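Local coordinates for peptide ABC transporter, peptide-binding protein (Thermus thermophilus, PDB 2D5W), which binds oligopeptides, here holding a pentapeptide, and probably hands them to an ABC transporter for passage across the membrane, at residues A[10-15]-A[30-35]; A[252-257]-A[414-419]; A[364-369]-A[530-535]; A[143-148]-A[483-488]. One frame throughout, in Å; residues are numbered along the deposited sequence.

Interaction 1 of 4, residues A[10-15]-A[30-35]; sequences IGASQE and QAIKSE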
loop_
_atom_site.group_PDB
_atom_site.type_symbol
_atom_site.label_atom_id
_atom_site.label_comp_id
_atom_site.label_asym_id
_atom_site.label_seq_id
_atom_site.Cartn_x
_atom_site.Cartn_y
_atom_site.Cartn_z
ATOM N N ILE A 10 -19.716 4.924 1.162
ATOM C CA ILE A 10 -18.755 3.832 1.240
ATOM C C ILE A 10 -18.252 3.664 2.668
ATOM O O ILE A 10 -17.836 4.631 3.305
ATOM C CB ILE A 10 -17.555 4.105 0.306
ATOM C CG1 ILE A 10 -18.051 4.266 -1.134
ATOM C CG2 ILE A 10 -16.541 2.981 0.407
ATOM C CD1 ILE A 10 -16.997 4.766 -2.104
ATOM N N GLY A 11 -18.296 2.433 3.168
ATOM C CA GLY A 11 -17.837 2.165 4.518
ATOM C C GLY A 11 -16.408 1.659 4.566
ATOM O O GLY A 11 -16.021 0.785 3.785
ATOM N N ALA A 12 -15.627 2.205 5.495
ATOM C CA ALA A 12 -14.229 1.820 5.667
ATOM C C ALA A 12 -13.900 1.696 7.151
ATOM O O ALA A 12 -14.522 2.350 7.988
ATOM C CB ALA A 12 -13.319 2.859 5.012
ATOM N N SER A 13 -12.911 0.866 7.472
ATOM C CA SER A 13 -12.508 0.662 8.861
ATOM C C SER A 13 -11.211 1.383 9.234
ATOM O O SER A 13 -10.728 1.254 10.360
ATOM C CB SER A 13 -12.368 -0.831 9.157
ATOM O OG SER A 13 -11.380 -1.424 8.338
ATOM N N GLN A 14 -10.649 2.126 8.284
ATOM C CA GLN A 14 -9.426 2.887 8.514
ATOM C C GLN A 14 -9.601 4.241 7.853
ATOM O O GLN A 14 -10.296 4.357 6.844
ATOM C CB GLN A 14 -8.220 2.154 7.928
ATOM C CG GLN A 14 -7.944 0.840 8.638
ATOM C CD GLN A 14 -6.782 0.071 8.053
ATOM O OE1 GLN A 14 -5.899 0.637 7.409
ATOM N NE2 GLN A 14 -6.769 -1.233 8.287
ATOM N N GLU A 15 -8.974 5.261 8.424
ATOM C CA GLU A 15 -9.083 6.621 7.910
ATOM C C GLU A 15 -7.715 7.197 7.554
ATOM O O GLU A 15 -6.738 6.971 8.262
ATOM C CB GLU A 15 -9.748 7.504 8.969
ATOM C CG GLU A 15 -10.037 8.930 8.531
ATOM C CD GLU A 15 -10.847 9.706 9.559
ATOM O OE1 GLU A 15 -11.354 9.083 10.520
ATOM O OE2 GLU A 15 -10.991 10.938 9.406
ATOM N N GLN A 30 -1.051 4.762 3.265
ATOM C CA GLN A 30 -2.178 3.894 3.597
ATOM C C GLN A 30 -2.980 3.523 2.362
ATOM O O GLN A 30 -3.253 4.370 1.507
ATOM C CB GLN A 30 -3.136 4.604 4.548
ATOM C CG GLN A 30 -2.670 4.761 5.973
ATOM C CD GLN A 30 -3.491 5.810 6.687
ATOM O OE1 GLN A 30 -3.333 7.007 6.444
ATOM N NE2 GLN A 30 -4.396 5.370 7.552
ATOM N N ALA A 31 -3.383 2.263 2.283
ATOM C CA ALA A 31 -4.199 1.807 1.173
ATOM C C ALA A 31 -5.507 2.603 1.120
ATOM O O ALA A 31 -5.973 2.955 0.038
ATOM C CB ALA A 31 -4.499 0.318 1.318
ATOM N N ILE A 32 -6.096 2.905 2.276
ATOM C CA ILE A 32 -7.359 3.638 2.269
ATOM C C ILE A 32 -7.182 5.035 1.677
ATOM O O ILE A 32 -8.063 5.533 0.970
ATOM C CB ILE A 32 -8.005 3.713 3.698
ATOM C CG1 ILE A 32 -9.361 4.428 3.626
ATOM C CG2 ILE A 32 -7.081 4.426 4.675
ATOM C CD1 ILE A 32 -10.379 3.763 2.721
ATOM N N LYS A 33 -6.041 5.661 1.948
ATOM C CA LYS A 33 -5.754 6.988 1.411
ATOM C C LYS A 33 -5.678 6.930 -0.122
ATOM O O LYS A 33 -6.265 7.759 -0.815
ATOM C CB LYS A 33 -4.438 7.495 2.005
ATOM C CG LYS A 33 -3.942 8.836 1.479
ATOM C CD LYS A 33 -2.730 9.275 2.295
ATOM C CE LYS A 33 -2.043 10.507 1.733
ATOM N NZ LYS A 33 -1.035 10.160 0.692
ATOM N N SER A 34 -4.970 5.941 -0.651
ATOM C CA SER A 34 -4.853 5.801 -2.095
ATOM C C SER A 34 -6.191 5.504 -2.761
ATOM O O SER A 34 -6.485 6.025 -3.834
ATOM C CB SER A 34 -3.851 4.704 -2.439
ATOM O OG SER A 34 -2.525 5.175 -2.277
ATOM N N GLU A 35 -7.007 4.669 -2.131
ATOM C CA GLU A 35 -8.306 4.338 -2.705
ATOM C C GLU A 35 -9.183 5.582 -2.811
ATOM O O GLU A 35 -9.763 5.859 -3.860
ATOM C CB GLU A 35 -9.012 3.291 -1.851
ATOM C CG GLU A 35 -10.312 2.801 -2.457
ATOM C CD GLU A 35 -11.081 1.916 -1.505
ATOM O OE1 GLU A 35 -11.873 2.451 -0.705
ATOM O OE2 GLU A 35 -10.878 0.686 -1.548
#

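Interaction 2 of 4, residues A[252-257]-A[414-419]; sequences IQNTNS and GNVVRE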
loop_
_atom_site.group_PDB
_atom_site.type_symbol
_atom_site.label_atom_id
_atom_site.label_comp_id
_atom_site.label_asym_id
_atom_site.label_seq_id
_atom_site.Cartn_x
_atom_site.Cartn_y
_atom_site.Cartn_z
ATOM N N ILE A 252 -15.472 3.687 10.448
ATOM C CA ILE A 252 -15.843 2.993 11.678
ATOM C C ILE A 252 -14.664 2.064 11.966
ATOM O O ILE A 252 -14.495 1.034 11.311
ATOM C CB ILE A 252 -17.160 2.203 11.500
ATOM C CG1 ILE A 252 -18.288 3.168 11.109
ATOM C CG2 ILE A 252 -17.516 1.482 12.800
ATOM C CD1 ILE A 252 -19.624 2.494 10.840
ATOM N N GLN A 253 -13.847 2.447 12.945
ATOM C CA GLN A 253 -12.625 1.722 13.291
ATOM C C GLN A 253 -12.770 0.275 13.737
ATOM O O GLN A 253 -11.950 -0.574 13.375
ATOM C CB GLN A 253 -11.850 2.494 14.359
ATOM C CG GLN A 253 -10.422 2.004 14.546
ATOM C CD GLN A 253 -9.723 2.666 15.714
ATOM O OE1 GLN A 253 -10.000 3.817 16.053
ATOM N NE2 GLN A 253 -8.794 1.945 16.328
ATOM N N ASN A 254 -13.780 -0.008 14.548
ATOM C CA ASN A 254 -13.981 -1.375 14.999
ATOM C C ASN A 254 -14.681 -2.110 13.865
ATOM O O ASN A 254 -15.787 -1.741 13.467
ATOM C CB ASN A 254 -14.824 -1.404 16.271
ATOM C CG ASN A 254 -15.048 -2.811 16.775
ATOM O OD1 ASN A 254 -15.798 -3.580 16.177
ATOM N ND2 ASN A 254 -14.380 -3.166 17.867
ATOM N N THR A 255 -14.041 -3.149 13.340
ATOM C CA THR A 255 -14.620 -3.866 12.213
ATOM C C THR A 255 -15.954 -4.543 12.505
ATOM O O THR A 255 -16.762 -4.714 11.593
ATOM C CB THR A 255 -13.631 -4.889 11.613
ATOM O OG1 THR A 255 -13.184 -5.786 12.634
ATOM C CG2 THR A 255 -12.432 -4.171 10.999
ATOM N N ASN A 256 -16.204 -4.930 13.755
ATOM C CA ASN A 256 -17.494 -5.533 14.076
ATOM C C ASN A 256 -18.560 -4.439 14.022
ATOM O O ASN A 256 -19.670 -4.668 13.537
ATOM C CB ASN A 256 -17.479 -6.193 15.461
ATOM C CG ASN A 256 -18.848 -6.709 15.868
ATOM O OD1 ASN A 256 -19.564 -6.068 16.634
ATOM N ND2 ASN A 256 -19.223 -7.862 15.335
ATOM N N SER A 257 -18.232 -3.251 14.517
ATOM C CA SER A 257 -19.180 -2.148 14.468
ATOM C C SER A 257 -19.440 -1.777 13.005
ATOM O O SER A 257 -20.559 -1.418 12.640
ATOM C CB SER A 257 -18.640 -0.945 15.242
ATOM O OG SER A 257 -18.513 -1.266 16.618
ATOM N N GLY A 414 -8.889 -2.211 16.723
ATOM C CA GLY A 414 -10.221 -2.219 16.144
ATOM C C GLY A 414 -10.445 -3.296 15.103
ATOM O O GLY A 414 -11.589 -3.655 14.820
ATOM N N ASN A 415 -9.370 -3.793 14.501
ATOM C CA ASN A 415 -9.499 -4.842 13.502
ATOM C C ASN A 415 -9.623 -6.125 14.312
ATOM O O ASN A 415 -8.630 -6.705 14.760
ATOM C CB ASN A 415 -8.271 -4.870 12.596
ATOM C CG ASN A 415 -8.460 -5.769 11.403
ATOM O OD1 ASN A 415 -8.408 -6.991 11.520
ATOM N ND2 ASN A 415 -8.704 -5.168 10.242
ATOM N N VAL A 416 -10.862 -6.561 14.497
ATOM C CA VAL A 416 -11.141 -7.714 15.331
ATOM C C VAL A 416 -10.432 -9.012 14.982
ATOM O O VAL A 416 -9.943 -9.696 15.882
ATOM C CB VAL A 416 -12.666 -7.943 15.437
ATOM C CG1 VAL A 416 -12.958 -9.149 16.324
ATOM C CG2 VAL A 416 -13.326 -6.697 16.020
ATOM N N VAL A 417 -10.336 -9.358 13.704
ATOM C CA VAL A 417 -9.668 -10.610 13.380
ATOM C C VAL A 417 -8.190 -10.558 13.782
ATOM O O VAL A 417 -7.617 -11.573 14.185
ATOM C CB VAL A 417 -9.835 -10.988 11.879
ATOM C CG1 VAL A 417 -8.892 -10.182 11.005
ATOM C CG2 VAL A 417 -9.615 -12.487 11.702
ATOM N N ARG A 418 -7.570 -9.383 13.697
ATOM C CA ARG A 418 -6.176 -9.243 14.104
ATOM C C ARG A 418 -6.045 -9.291 15.625
ATOM O O ARG A 418 -5.073 -9.833 16.154
ATOM C CB ARG A 418 -5.593 -7.938 13.561
ATOM C CG ARG A 418 -5.230 -8.029 12.096
ATOM C CD ARG A 418 -4.848 -6.686 11.529
ATOM N NE ARG A 418 -4.372 -6.816 10.159
ATOM C CZ ARG A 418 -4.203 -5.796 9.326
ATOM N NH1 ARG A 418 -4.472 -4.557 9.723
ATOM N NH2 ARG A 418 -3.766 -6.020 8.095
ATOM N N GLU A 419 -7.013 -8.717 16.335
ATOM C CA GLU A 419 -6.978 -8.746 17.790
ATOM C C GLU A 419 -7.128 -10.203 18.239
ATOM O O GLU A 419 -6.480 -10.638 19.193
ATOM C CB GLU A 419 -8.082 -7.838 18.351
ATOM C CG GLU A 419 -7.814 -6.365 18.009
ATOM C CD GLU A 419 -8.944 -5.412 18.358
ATOM O OE1 GLU A 419 -10.122 -5.780 18.179
ATOM O OE2 GLU A 419 -8.645 -4.274 18.787
HETATM O O HOH W 1 -12.432 -8.321 11.828
#

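Interaction 3 of 4, residues A[364-369]-A[530-535]; sequences NPNVKK and LFWRAQ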
loop_
_atom_site.group_PDB
_atom_site.type_symbol
_atom_site.label_atom_id
_atom_site.label_comp_id
_atom_site.label_asym_id
_atom_site.label_seq_id
_atom_site.Cartn_x
_atom_site.Cartn_y
_atom_site.Cartn_z
ATOM N N ASN A 364 6.462 -18.149 -5.820
ATOM C CA ASN A 364 7.192 -19.416 -5.761
ATOM C C ASN A 364 6.552 -20.317 -4.705
ATOM O O ASN A 364 6.661 -20.060 -3.511
ATOM C CB ASN A 364 8.661 -19.184 -5.397
ATOM C CG ASN A 364 9.479 -20.467 -5.433
ATOM O OD1 ASN A 364 8.926 -21.563 -5.546
ATOM N ND2 ASN A 364 10.795 -20.337 -5.329
ATOM N N PRO A 365 5.877 -21.394 -5.135
ATOM C CA PRO A 365 5.221 -22.319 -4.206
ATOM C C PRO A 365 6.156 -23.333 -3.552
ATOM O O PRO A 365 5.733 -24.093 -2.681
ATOM C CB PRO A 365 4.197 -23.009 -5.097
ATOM C CG PRO A 365 4.954 -23.145 -6.383
ATOM C CD PRO A 365 5.606 -21.778 -6.534
ATOM N N ASN A 366 7.424 -23.321 -3.950
ATOM C CA ASN A 366 8.390 -24.299 -3.456
ATOM C C ASN A 366 9.362 -23.892 -2.351
ATOM O O ASN A 366 10.248 -24.674 -2.004
ATOM C CB ASN A 366 9.201 -24.819 -4.647
ATOM C CG ASN A 366 8.321 -25.306 -5.782
ATOM O OD1 ASN A 366 8.645 -25.117 -6.955
ATOM N ND2 ASN A 366 7.206 -25.941 -5.441
ATOM N N VAL A 367 9.214 -22.698 -1.786
ATOM C CA VAL A 367 10.138 -22.268 -0.739
ATOM C C VAL A 367 9.972 -23.052 0.561
ATOM O O VAL A 367 8.957 -23.715 0.780
ATOM C CB VAL A 367 9.987 -20.757 -0.427
ATOM C CG1 VAL A 367 10.117 -19.950 -1.707
ATOM C CG2 VAL A 367 8.654 -20.489 0.263
ATOM N N LYS A 368 10.986 -22.965 1.413
ATOM C CA LYS A 368 10.990 -23.645 2.704
ATOM C C LYS A 368 9.770 -23.244 3.533
ATOM O O LYS A 368 9.422 -22.064 3.608
ATOM C CB LYS A 368 12.276 -23.287 3.452
ATOM C CG LYS A 368 12.420 -23.902 4.834
ATOM C CD LYS A 368 13.761 -23.509 5.438
ATOM C CE LYS A 368 13.931 -24.066 6.838
ATOM N NZ LYS A 368 15.256 -23.691 7.404
ATOM N N LYS A 369 9.125 -24.230 4.155
ATOM C CA LYS A 369 7.947 -23.984 4.983
ATOM C C LYS A 369 8.241 -24.282 6.449
ATOM O O LYS A 369 8.954 -25.237 6.771
ATOM C CB LYS A 369 6.778 -24.858 4.522
ATOM C CG LYS A 369 6.335 -24.627 3.086
ATOM C CD LYS A 369 5.185 -25.554 2.725
ATOM C CE LYS A 369 4.772 -25.390 1.272
ATOM N NZ LYS A 369 3.674 -26.322 0.903
ATOM N N LEU A 530 14.782 -15.882 -11.427
ATOM C CA LEU A 530 15.543 -15.061 -10.495
ATOM C C LEU A 530 14.730 -14.746 -9.244
ATOM O O LEU A 530 15.243 -14.831 -8.129
ATOM C CB LEU A 530 15.997 -13.773 -11.186
ATOM C CG LEU A 530 17.014 -14.004 -12.310
ATOM C CD1 LEU A 530 17.184 -12.739 -13.136
ATOM C CD2 LEU A 530 18.339 -14.443 -11.712
ATOM N N PHE A 531 13.462 -14.386 -9.424
ATOM C CA PHE A 531 12.608 -14.090 -8.280
ATOM C C PHE A 531 12.378 -15.340 -7.427
ATOM O O PHE A 531 12.218 -15.244 -6.210
ATOM C CB PHE A 531 11.270 -13.516 -8.748
ATOM C CG PHE A 531 11.234 -12.013 -8.781
ATOM C CD1 PHE A 531 11.089 -11.282 -7.603
ATOM C CD2 PHE A 531 11.347 -11.327 -9.986
ATOM C CE1 PHE A 531 11.055 -9.888 -7.628
ATOM C CE2 PHE A 531 11.314 -9.931 -10.020
ATOM C CZ PHE A 531 11.168 -9.213 -8.838
ATOM N N TRP A 532 12.360 -16.511 -8.060
ATOM C CA TRP A 532 12.162 -17.750 -7.315
ATOM C C TRP A 532 13.366 -18.011 -6.422
ATOM O O TRP A 532 13.216 -18.426 -5.273
ATOM C CB TRP A 532 11.927 -18.921 -8.275
ATOM C CG TRP A 532 10.483 -19.074 -8.657
ATOM C CD1 TRP A 532 9.549 -18.078 -8.752
ATOM C CD2 TRP A 532 9.804 -20.292 -8.986
ATOM N NE1 TRP A 532 8.332 -18.602 -9.113
ATOM C CE2 TRP A 532 8.460 -19.958 -9.267
ATOM C CE3 TRP A 532 10.199 -21.635 -9.070
ATOM C CZ2 TRP A 532 7.507 -20.917 -9.625
ATOM C CZ3 TRP A 532 9.249 -22.590 -9.427
ATOM C CH2 TRP A 532 7.920 -22.224 -9.699
ATOM N N ARG A 533 14.562 -17.751 -6.940
ATOM C CA ARG A 533 15.771 -17.948 -6.154
ATOM C C ARG A 533 15.781 -16.948 -5.000
ATOM O O ARG A 533 16.164 -17.286 -3.882
ATOM C CB ARG A 533 17.016 -17.772 -7.032
ATOM C CG ARG A 533 16.931 -18.511 -8.367
ATOM C CD ARG A 533 16.303 -19.891 -8.210
ATOM N NE ARG A 533 15.706 -20.364 -9.457
ATOM C CZ ARG A 533 14.911 -21.425 -9.547
ATOM N NH1 ARG A 533 14.412 -21.785 -10.723
ATOM N NH2 ARG A 533 14.607 -22.126 -8.462
ATOM N N ALA A 534 15.346 -15.719 -5.269
ATOM C CA ALA A 534 15.297 -14.699 -4.228
ATOM C C ALA A 534 14.333 -15.120 -3.117
ATOM O O ALA A 534 14.610 -14.916 -1.933
ATOM C CB ALA A 534 14.865 -13.361 -4.819
ATOM N N GLN A 535 13.204 -15.711 -3.496
ATOM C CA GLN A 535 12.223 -16.154 -2.509
ATOM C C GLN A 535 12.746 -17.316 -1.663
ATOM O O GLN A 535 12.396 -17.436 -0.490
ATOM C CB GLN A 535 10.907 -16.530 -3.197
ATOM C CG GLN A 535 10.150 -15.318 -3.741
ATOM C CD GLN A 535 8.946 -15.698 -4.584
ATOM O OE1 GLN A 535 7.882 -16.044 -4.068
ATOM N NE2 GLN A 535 9.118 -15.647 -5.900
#

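Interaction 4 of 4, residues A[143-148]-A[483-488]; sequences PAYYYD and NLNTGA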
loop_
_atom_site.group_PDB
_atom_site.type_symbol
_atom_site.label_atom_id
_atom_site.label_comp_id
_atom_site.label_asym_id
_atom_site.label_seq_id
_atom_site.Cartn_x
_atom_site.Cartn_y
_atom_site.Cartn_z
ATOM N N PRO A 143 18.272 2.833 -16.061
ATOM C CA PRO A 143 17.855 1.699 -16.891
ATOM C C PRO A 143 16.363 1.426 -16.738
ATOM O O PRO A 143 15.778 1.709 -15.689
ATOM C CB PRO A 143 18.709 0.555 -16.357
ATOM C CG PRO A 143 18.788 0.874 -14.898
ATOM C CD PRO A 143 19.049 2.368 -14.897
ATOM N N ALA A 144 15.753 0.876 -17.779
ATOM C CA ALA A 144 14.331 0.568 -17.753
ATOM C C ALA A 144 14.080 -0.766 -17.062
ATOM O O ALA A 144 14.881 -1.700 -17.185
ATOM C CB ALA A 144 13.784 0.527 -19.173
ATOM N N TYR A 145 12.972 -0.843 -16.330
ATOM C CA TYR A 145 12.575 -2.062 -15.635
ATOM C C TYR A 145 11.383 -2.655 -16.377
ATOM O O TYR A 145 10.659 -1.942 -17.075
ATOM C CB TYR A 145 12.190 -1.774 -14.181
ATOM C CG TYR A 145 13.352 -1.450 -13.262
ATOM C CD1 TYR A 145 13.143 -1.245 -11.898
ATOM C CD2 TYR A 145 14.659 -1.353 -13.747
ATOM C CE1 TYR A 145 14.202 -0.952 -11.042
ATOM C CE2 TYR A 145 15.721 -1.057 -12.900
ATOM C CZ TYR A 145 15.489 -0.859 -11.551
ATOM O OH TYR A 145 16.552 -0.567 -10.726
ATOM N N TYR A 146 11.168 -3.955 -16.209
ATOM C CA TYR A 146 10.097 -4.653 -16.906
ATOM C C TYR A 146 8.689 -4.121 -16.675
ATOM O O TYR A 146 7.808 -4.322 -17.510
ATOM C CB TYR A 146 10.136 -6.146 -16.552
ATOM C CG TYR A 146 9.510 -6.495 -15.217
ATOM C CD1 TYR A 146 8.194 -6.951 -15.145
ATOM C CD2 TYR A 146 10.227 -6.361 -14.029
ATOM C CE1 TYR A 146 7.606 -7.264 -13.921
ATOM C CE2 TYR A 146 9.646 -6.670 -12.800
ATOM C CZ TYR A 146 8.339 -7.118 -12.757
ATOM O OH TYR A 146 7.750 -7.412 -11.545
ATOM N N TYR A 147 8.483 -3.435 -15.555
ATOM C CA TYR A 147 7.161 -2.921 -15.206
ATOM C C TYR A 147 6.922 -1.431 -15.424
ATOM O O TYR A 147 5.871 -0.917 -15.044
ATOM C CB TYR A 147 6.860 -3.256 -13.741
ATOM C CG TYR A 147 7.855 -2.706 -12.728
ATOM C CD1 TYR A 147 8.169 -1.346 -12.681
ATOM C CD2 TYR A 147 8.426 -3.540 -11.768
ATOM C CE1 TYR A 147 9.019 -0.833 -11.700
ATOM C CE2 TYR A 147 9.273 -3.037 -10.782
ATOM C CZ TYR A 147 9.564 -1.684 -10.752
ATOM O OH TYR A 147 10.381 -1.174 -9.769
ATOM N N ASP A 148 7.866 -0.733 -16.042
ATOM C CA ASP A 148 7.712 0.708 -16.226
ATOM C C ASP A 148 6.503 1.184 -17.033
ATOM O O ASP A 148 6.058 2.322 -16.858
ATOM C CB ASP A 148 9.007 1.293 -16.792
ATOM C CG ASP A 148 10.131 1.320 -15.762
ATOM O OD1 ASP A 148 11.308 1.421 -16.164
ATOM O OD2 ASP A 148 9.839 1.252 -14.546
ATOM N N ASN A 483 19.314 -1.286 -4.087
ATOM C CA ASN A 483 19.076 -1.713 -5.456
ATOM C C ASN A 483 20.423 -1.456 -6.122
ATOM O O ASN A 483 20.921 -0.327 -6.120
ATOM C CB ASN A 483 17.984 -0.879 -6.124
ATOM C CG ASN A 483 17.738 -1.304 -7.556
ATOM O OD1 ASN A 483 18.621 -1.181 -8.405
ATOM N ND2 ASN A 483 16.547 -1.819 -7.831
ATOM N N LEU A 484 21.016 -2.507 -6.674
ATOM C CA LEU A 484 22.334 -2.401 -7.291
ATOM C C LEU A 484 22.405 -1.637 -8.607
ATOM O O LEU A 484 23.490 -1.254 -9.045
ATOM C CB LEU A 484 22.929 -3.800 -7.476
ATOM C CG LEU A 484 23.009 -4.639 -6.197
ATOM C CD1 LEU A 484 23.724 -5.945 -6.495
ATOM C CD2 LEU A 484 23.743 -3.867 -5.110
ATOM N N ASN A 485 21.262 -1.407 -9.239
ATOM C CA ASN A 485 21.257 -0.684 -10.503
ATOM C C ASN A 485 21.362 0.817 -10.301
ATOM O O ASN A 485 21.908 1.526 -11.145
ATOM C CB ASN A 485 19.983 -0.990 -11.285
ATOM C CG ASN A 485 19.746 -2.467 -11.436
ATOM O OD1 ASN A 485 20.674 -3.228 -11.707
ATOM N ND2 ASN A 485 18.499 -2.886 -11.271
ATOM N N THR A 486 20.842 1.295 -9.178
ATOM C CA THR A 486 20.847 2.722 -8.876
ATOM C C THR A 486 21.630 3.071 -7.621
ATOM O O THR A 486 21.938 4.240 -7.385
ATOM C CB THR A 486 19.412 3.238 -8.685
ATOM O OG1 THR A 486 18.756 2.443 -7.687
ATOM C CG2 THR A 486 18.633 3.156 -9.990
ATOM N N GLY A 487 21.943 2.062 -6.817
ATOM C CA GLY A 487 22.665 2.297 -5.580
ATOM C C GLY A 487 21.762 2.861 -4.494
ATOM O O GLY A 487 22.234 3.255 -3.428
ATOM N N ALA A 488 20.460 2.893 -4.757
ATOM C CA ALA A 488 19.498 3.424 -3.794
ATOM C C ALA A 488 19.260 2.481 -2.618
ATOM O O ALA A 488 18.905 1.315 -2.809
ATOM C CB ALA A 488 18.179 3.720 -4.493
#

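Interaction 1 of 4, residues A[10-15]-A[30-35]
Q30 and I32 reach the 10-15 segment from the N-cap and the first turn of helix 31-40, one by its amide and the other by an aliphatic fork. The Q30 chain runs extended beyond CG, and its NE2 gives a hydrogen bond to E15 O (2.9 Å, N-H...O angle 151°). The donor stands well above the carbonyl plane, not in it. Further bonds restrain the amide's rotation: OE1 to S28 OG and R17 N, NE2 to S443 OG. An alanine here would probably leave E15 O without this donor and free the neighbouring loop from its link to S28 and R17. The pairing joins the loop that follows strand 7-12, a strand of a five-stranded mixed sheet of the solute-binding protein fold, to the start of helix 31-40. Both sides border the bound peptide: Q14 NE2, whose amide partner OE1 bonds S443 OG, and the backbone of A31 hydrogen-bond it. I32 packs against A12, Q14 and E15. Its CG1, anti to the backbone N (chi1 -177°), comes to 3.4 Å from Q14 O, a buried carbonyl oxygen with no hydrogen-bond partner in the model, and the methylene lies against it. CD1 is 3.8 Å from A12 CB, while CG2 lies 4.1 Å from Q14 CB and 4.0 Å from E15 C.

Interaction 2 of 4, residues A[252-257]-A[414-419]
T255 reaches across to the loop residue G414, just before the N-cap of helix 416-431. Its CB lies 4.0 Å from G414 O, the same oxygen that accepts a nearly straight hydrogen bond from T255 N (2.9 Å, 164°). From CB the side chain forks. OG1 sits between the backbone N and the carbonyl carbon (chi1 56°), and there it accepts from V416 N at 3.1 Å. The same OG1 also has a bound water 2.8 Å away, and that water accepts from V417 N, so two successive amides of the opposing helix's first turn are served through one hydroxyl. The other branch, CG2, packs 3.9 Å from N415 CA and ND2. G414 is pressed close to the other backbone: N254 CA donates a C-H...O contact to G414 O, and a side chain at G414 would collide with Q253 O. Each helix has its own cap as well, N254 OD1 accepting from S257 N and N415 OD1 weakly from R418 N. Through NH2, R418 also reaches the backbone of the bound peptide. The arrangement is thus a meeting of two asparagine N-capped helix starts in the solute-binding protein fold, each helix following a strand of a different sheet (246-251 and 401-410).

Interaction 3 of 4, residues A[364-369]-A[530-535]
Q535 OE1 is gripped by two donors: N364 N from the loop (3.1 Å) and T354 OG1 from elsewhere in the chain. The other end of the same amide is engaged too, because Q535 NE2 bonds L362 O and turns back on its own helix to F531 O, which it reaches from the face opposite to the one used by Q535 N. With both ends held, the flat group of Q535 has little freedom to flip. N364 is fixed as well. Its CG is anti to the backbone N (chi1 -176°), which puts it over the indole face of W532; the amide plane lies only 10° from that of the ring. CB sits almost on the normal through the five-membered ring, 3.6 Å from its centroid, a CH-pi contact. ND2 donates to W532 O at 3.1 Å, with that oxygen in the amide plane. OD1, over the six-membered part of the indole, accepts from N366 N (2.8 Å) and closes an Asx turn. P365 CD approaches W532 CZ2 at 3.7 Å, and N366 OD1 comes to 3.6 Å from CZ3, its amide plane perpendicular to the ring. V367 CG1 packs 3.8 Å from Q535 CB. An alanine in place of W532 would probably strip the stacked amide and P365 of their flat support, leaving N364 less firmly oriented. The contact therefore fixes an irregular loop to helix 524-541 chiefly through one asparagine, whose backbone N-H and side-chain ND2 bond the helix, while OD1 holds the loop's own Asx turn.

Interaction 4 of 4, residues A[143-148]-A[483-488]
P143, preceded by a cis peptide bond, opens the contact by setting its ring carbon CG 4.2 Å from N485 CB. Two residues on, Y145 carries the polar part. Its CG lies beside the backbone N (chi1 -73°), and the phenol points across to the other loop, where OH accepts a nearly straight bond from N485 ND2 (3.1 Å, 168°), lying in the plane of that amide. The N485 amide is steeply turned against the ring, by 72°. N483 instead meets the tyrosine tip to tip with nearly parallel planes, its ND2 3.2 Å from OH. D122 OD2 is a further partner of the phenol and also bonds T486 OG1, and N485 ND2 has S516 O besides. The contact thus joins the loop after strand 136-141 to the loop between strand 463-469 and helix 509-518, beside helix 121-126. The 483-488 loop contains an Asx turn, N483 OD1 accepting from N485 N at 2.8 Å, and a G1 beta bulge in which G487 and A488 face N483. From Y145 to D148 the first loop makes a type I beta turn. D148 OD1 takes the hydrogen bond of Y145 N (2.8 Å) and forms a salt bridge with R126, whose charge also makes a cation-pi contact with Y145.

From the N terminus, interaction 1 closes a short, irregular loop of 14 residues between strand 7-12 and helix 31-40. Interaction 4 opens next and spans 334 residues, tying the loop after strand 136-141 to the loop before helix 509-518. Interaction 2 lies wholly within that span, joining the starts of helices 255-264 and 416-431. Interaction 3 opens inside interaction 2 and ties the loop before helix 374-383 to helix 524-541, so it crosses both interaction 2 and interaction 4. Interactions 1 and 2 touch: A12 O lies 3.0 Å from I252 N, a probable hydrogen bond between the end of strand 7-12 and the residue following strand 246-251. Interactions 3 and 4 come within about 5 Å at their nearest atoms.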